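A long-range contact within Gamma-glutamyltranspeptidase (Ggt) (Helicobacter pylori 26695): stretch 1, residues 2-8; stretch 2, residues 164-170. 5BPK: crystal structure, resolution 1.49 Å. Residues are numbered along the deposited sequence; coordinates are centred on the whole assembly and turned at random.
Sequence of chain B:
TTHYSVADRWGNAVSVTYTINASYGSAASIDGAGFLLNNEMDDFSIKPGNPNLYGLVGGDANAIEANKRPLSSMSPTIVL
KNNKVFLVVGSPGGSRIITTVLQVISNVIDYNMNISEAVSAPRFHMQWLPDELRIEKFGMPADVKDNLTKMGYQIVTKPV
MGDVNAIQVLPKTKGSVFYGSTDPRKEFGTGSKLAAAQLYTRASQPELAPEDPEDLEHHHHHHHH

Stretch 1 2-8: THYSVAD
Stretch 2 164-170: VNAIQVL

Two hydrogen bonds, both involving Asn165, tie these stretches together across at least 160 residues of sequence. The shorter runs from Ser5 OG to the backbone oxygen Asn165 O, at 2.7 Å; a serine hydroxyl suits this place because it is small enough to sit close to the neighbouring backbone and can donate and accept at once. It does both here, for His3 NE2 donates to Ser5 OG at 2.9 Å, with an N-H...O angle of 131°. Imidazole, hydroxyl and carbonyl therefore form a short relay, and Asn165 O lies at the edge of the His3 ring, near its plane. The ring is set by chi1 -178° (t) and chi2 78°, the serine by chi1 -67° (m). His3 ND1 is satisfied elsewhere in the structure, so both ring nitrogens are engaged.

The second bond runs from the Asn165 side chain to the backbone of the first stretch: ND2 donates to His3 O at 2.8 Å, with a nearly straight angle of 160°. With chi1 -64° (m) and chi2 -59°, the carboxamide places its NH2 group beside that carbonyl. Asparagine suits the site because its short side chain ends in an amide that can donate to the His3 carbonyl; the bond from Ser5 OG, by contrast, uses a main-chain oxygen that any residue would supply.

The backbones are extended. Residues 2-7 have phi from -153° to -117° and psi from 131° to 153°; Asp8 departs slightly, at -106/178. In the second stretch, Val164 (-85/128) and Asn165 (-114/117) form a loop leading into the strand 166-170, where phi lies between -137° and -114° and psi between 129° and 152°. The two strands run in roughly the same direction, at 23°, and their axes approach to 6.7 Å. Register is fixed by Ser5 CA and Ala166 CA, 6.0 Å apart. No backbone-to-backbone hydrogen bond links the stretches; side chains mediate the contact.

Strand alternation turns the CA-to-CB bonds of His3, Ser5 and Ala7 toward the second stretch and those of Tyr4 and Val6 away. Across from them, Asn165, Ile167 and Val169 point toward the first stretch, whereas Ala166 points away.

Beyond the polar end the contact becomes apolar. Ile167, with chi1 -61° (m) and chi2 165° (t), extends CD1 to 3.5 Å from Ser5 O, 3.6 Å from Ala7 N and 4.1 Å from Ala7 CB. The end of this long side chain thus lies against both the backbone of the first strand and the small alanine methyl. Val169 (chi1 -177°, t) continues the packing, its CG2 4.3 Å from Ala7 CB. In all, 307 Å² is buried.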

ATOM      1  N   THR B   2      -0.437   3.936  -3.397  1.00 11.52           N
ATOM      2  CA  THR B   2      -1.340   4.953  -2.880  1.00 11.35           C
ATOM      3  C   THR B   2      -2.406   4.271  -2.022  1.00  9.87           C
ATOM      4  O   THR B   2      -2.769   3.125  -2.269  1.00 10.40           O
ATOM      5  CB  THR B   2      -1.957   5.788  -4.036  1.00 12.07           C
ATOM      6  OG1 THR B   2      -2.495   7.015  -3.526  1.00 11.94           O
ATOM      7  CG2 THR B   2      -3.035   5.018  -4.799  1.00 11.59           C
ATOM      8  N   HIS B   3      -2.825   4.955  -0.959  1.00  9.75           N
ATOM      9  CA  HIS B   3      -3.834   4.436  -0.049  1.00  9.93           C
ATOM     10  C   HIS B   3      -5.071   5.327  -0.062  1.00  8.93           C
ATOM     11  O   HIS B   3      -4.957   6.553  -0.058  1.00  9.46           O
ATOM     12  CB  HIS B   3      -3.323   4.353   1.399  1.00 10.73           C
ATOM     13  CG  HIS B   3      -4.347   3.782   2.315  1.00 10.11           C
ATOM     14  ND1 HIS B   3      -4.590   2.431   2.371  1.00  9.49           N
ATOM     15  CD2 HIS B   3      -5.291   4.369   3.089  1.00  9.50           C
ATOM     16  CE1 HIS B   3      -5.623   2.208   3.162  1.00  9.95           C
ATOM     17  NE2 HIS B   3      -6.059   3.368   3.619  1.00 10.34           N
ATOM     18  N   TYR B   4      -6.250   4.715  -0.039  1.00  7.61           N
ATOM     19  CA  TYR B   4      -7.473   5.472   0.195  1.00  8.93           C
ATOM     20  C   TYR B   4      -8.407   4.793   1.198  1.00  9.94           C
ATOM     21  O   TYR B   4      -8.380   3.587   1.360  1.00 10.08           O
ATOM     22  CB  TYR B   4      -8.146   5.802  -1.131  1.00 10.18           C
ATOM     23  CG  TYR B   4      -8.602   4.657  -2.014  1.00  9.92           C
ATOM     24  CD1 TYR B   4      -7.770   4.130  -3.015  1.00  8.92           C
ATOM     25  CD2 TYR B   4      -9.892   4.158  -1.910  1.00 10.10           C
ATOM     26  CE1 TYR B   4      -8.214   3.101  -3.854  1.00  9.46           C
ATOM     27  CE2 TYR B   4     -10.347   3.127  -2.743  1.00  9.74           C
ATOM     28  CZ  TYR B   4      -9.520   2.620  -3.725  1.00 10.17           C
ATOM     29  OH  TYR B   4      -9.999   1.620  -4.545  1.00 10.52           O
ATOM     30  N   SER B   5      -9.206   5.615   1.876  1.00  9.15           N
ATOM     31  CA  SER B   5     -10.004   5.219   3.010  1.00 10.25           C
ATOM     32  C   SER B   5     -11.420   5.747   2.826  1.00  8.80           C
ATOM     33  O   SER B   5     -11.605   6.925   2.476  1.00  9.94           O
ATOM     34  CB  SER B   5      -9.407   5.789   4.300  1.00 11.09           C
ATOM     35  OG  SER B   5      -8.132   5.213   4.602  1.00 10.59           O
ATOM     36  N   VAL B   6     -12.407   4.895   3.106  1.00  9.61           N
ATOM     37  CA  VAL B   6     -13.807   5.261   2.955  1.00 10.59           C
ATOM     38  C   VAL B   6     -14.608   4.752   4.151  1.00 10.69           C
ATOM     39  O   VAL B   6     -14.425   3.623   4.590  1.00 11.01           O
ATOM     40  CB  VAL B   6     -14.448   4.669   1.659  1.00 11.44           C
ATOM     41  CG1 VAL B   6     -15.828   5.275   1.424  1.00 12.37           C
ATOM     42  CG2 VAL B   6     -13.539   4.875   0.424  1.00 10.89           C
ATOM     43  N   ALA B   7     -15.513   5.584   4.652  1.00 11.72           N
ATOM     44  CA  ALA B   7     -16.463   5.158   5.682  1.00  9.51           C
ATOM     45  C   ALA B   7     -17.809   5.801   5.396  1.00 11.17           C
ATOM     46  O   ALA B   7     -17.861   7.012   5.128  1.00 11.68           O
ATOM     47  CB  ALA B   7     -15.963   5.528   7.069  1.00 11.45           C
ATOM     48  N   ASP B   8     -18.874   4.991   5.419  1.00 12.29           N
ATOM     49  CA  ASP B   8     -20.221   5.461   5.092  1.00 11.92           C
ATOM     50  C   ASP B   8     -21.114   5.605   6.335  1.00 12.20           C
ATOM     51  O   ASP B   8     -20.688   5.325   7.454  1.00 12.78           O
ATOM     52  CB  ASP B   8     -20.872   4.608   3.984  1.00 11.58           C
ATOM     53  CG  ASP B   8     -21.197   3.186   4.407  1.00 12.76           C
ATOM     54  OD1 ASP B   8     -21.433   2.917   5.606  1.00 12.57           O
ATOM     55  OD2 ASP B   8     -21.241   2.328   3.501  1.00 12.58           O
ATOM     56  N   VAL B 164      -0.545   9.115   4.300  1.00  9.94           N
ATOM     57  CA  VAL B 164      -1.692   8.543   4.968  1.00 10.06           C
ATOM     58  C   VAL B 164      -2.968   9.319   4.664  1.00 10.01           C
ATOM     59  O   VAL B 164      -3.014  10.537   4.796  1.00 11.39           O
ATOM     60  CB  VAL B 164      -1.476   8.531   6.491  1.00  8.84           C
ATOM     61  CG1 VAL B 164      -2.733   7.996   7.223  1.00 10.91           C
ATOM     62  CG2 VAL B 164      -0.227   7.723   6.859  1.00 11.12           C
ATOM     63  N   ASN B 165      -3.993   8.591   4.236  1.00  9.99           N
ATOM     64  CA  ASN B 165      -5.340   9.103   4.162  1.00  9.46           C
ATOM     65  C   ASN B 165      -6.136   8.302   5.174  1.00  9.50           C
ATOM     66  O   ASN B 165      -6.231   7.078   5.063  1.00 10.81           O
ATOM     67  CB  ASN B 165      -5.872   8.973   2.741  1.00  9.94           C
ATOM     68  CG  ASN B 165      -5.092   9.826   1.783  1.00 10.36           C
ATOM     69  OD1 ASN B 165      -5.024  11.047   1.958  1.00 11.26           O
ATOM     70  ND2 ASN B 165      -4.464   9.201   0.787  1.00 13.08           N
ATOM     71  N   ALA B 166      -6.659   8.990   6.181  1.00  9.33           N
ATOM     72  CA  ALA B 166      -7.244   8.332   7.331  1.00 10.14           C
ATOM     73  C   ALA B 166      -8.561   8.980   7.769  1.00 10.29           C
ATOM     74  O   ALA B 166      -8.785  10.179   7.558  1.00 11.87           O
ATOM     75  CB  ALA B 166      -6.246   8.300   8.477  1.00 12.47           C
ATOM     76  N   ILE B 167      -9.420   8.161   8.367  1.00 11.25           N
ATOM     77  CA  ILE B 167     -10.717   8.589   8.888  1.00 11.01           C
ATOM     78  C   ILE B 167     -10.859   8.116  10.321  1.00 12.23           C
ATOM     79  O   ILE B 167     -10.470   6.986  10.645  1.00 12.56           O
ATOM     80  CB  ILE B 167     -11.899   8.016   8.064  1.00 11.29           C
ATOM     81  CG1 ILE B 167     -11.846   8.489   6.616  1.00 12.68           C
ATOM     82  CG2 ILE B 167     -13.236   8.388   8.702  1.00 13.86           C
ATOM     83  CD1 ILE B 167     -12.766   7.695   5.659  1.00 13.79           C
ATOM     84  N   GLN B 168     -11.360   9.006  11.181  1.00 11.32           N
ATOM     85  CA  GLN B 168     -11.790   8.641  12.514  1.00 12.26           C
ATOM     86  C   GLN B 168     -13.299   8.843  12.608  1.00 13.05           C
ATOM     87  O   GLN B 168     -13.835   9.866  12.157  1.00 13.82           O
ATOM     88  CB  GLN B 168     -11.058   9.462  13.579  1.00 12.50           C
ATOM     89  CG  GLN B 168     -11.420   9.109  15.013  1.00 13.24           C
ATOM     90  CD  GLN B 168     -10.727   9.984  16.034  1.00 15.92           C
ATOM     91  OE1 GLN B 168     -10.747  11.210  15.932  1.00 22.23           O
ATOM     92  NE2 GLN B 168     -10.132   9.362  17.038  1.00 18.41           N
ATOM     93  N   VAL B 169     -13.978   7.874  13.220  1.00 12.19           N
ATOM     94  CA  VAL B 169     -15.430   7.926  13.366  1.00 12.00           C
ATOM     95  C   VAL B 169     -15.769   7.911  14.855  1.00 15.08           C
ATOM     96  O   VAL B 169     -15.289   7.051  15.610  1.00 16.28           O
ATOM     97  CB  VAL B 169     -16.127   6.760  12.651  1.00 14.50           C
ATOM     98  CG1 VAL B 169     -17.632   6.886  12.765  1.00 17.06           C
ATOM     99  CG2 VAL B 169     -15.713   6.707  11.191  1.00 15.32           C
ATOM    100  N   LEU B 170     -16.596   8.867  15.267  1.00 17.20           N
ATOM    101  CA  LEU B 170     -17.019   8.981  16.666  1.00 18.85           C
ATOM    102  C   LEU B 170     -18.535   9.064  16.752  1.00 21.70           C
ATOM    103  O   LEU B 170     -19.189   9.644  15.870  1.00 19.99           O
ATOM    104  CB  LEU B 170     -16.381  10.205  17.336  1.00 19.66           C
ATOM    105  CG  LEU B 170     -14.851  10.290  17.278  1.00 22.79           C
ATOM    106  CD1 LEU B 170     -14.385  11.658  17.756  1.00 26.40           C
ATOM    107  CD2 LEU B 170     -14.208   9.173  18.095  1.00 24.49           C
TER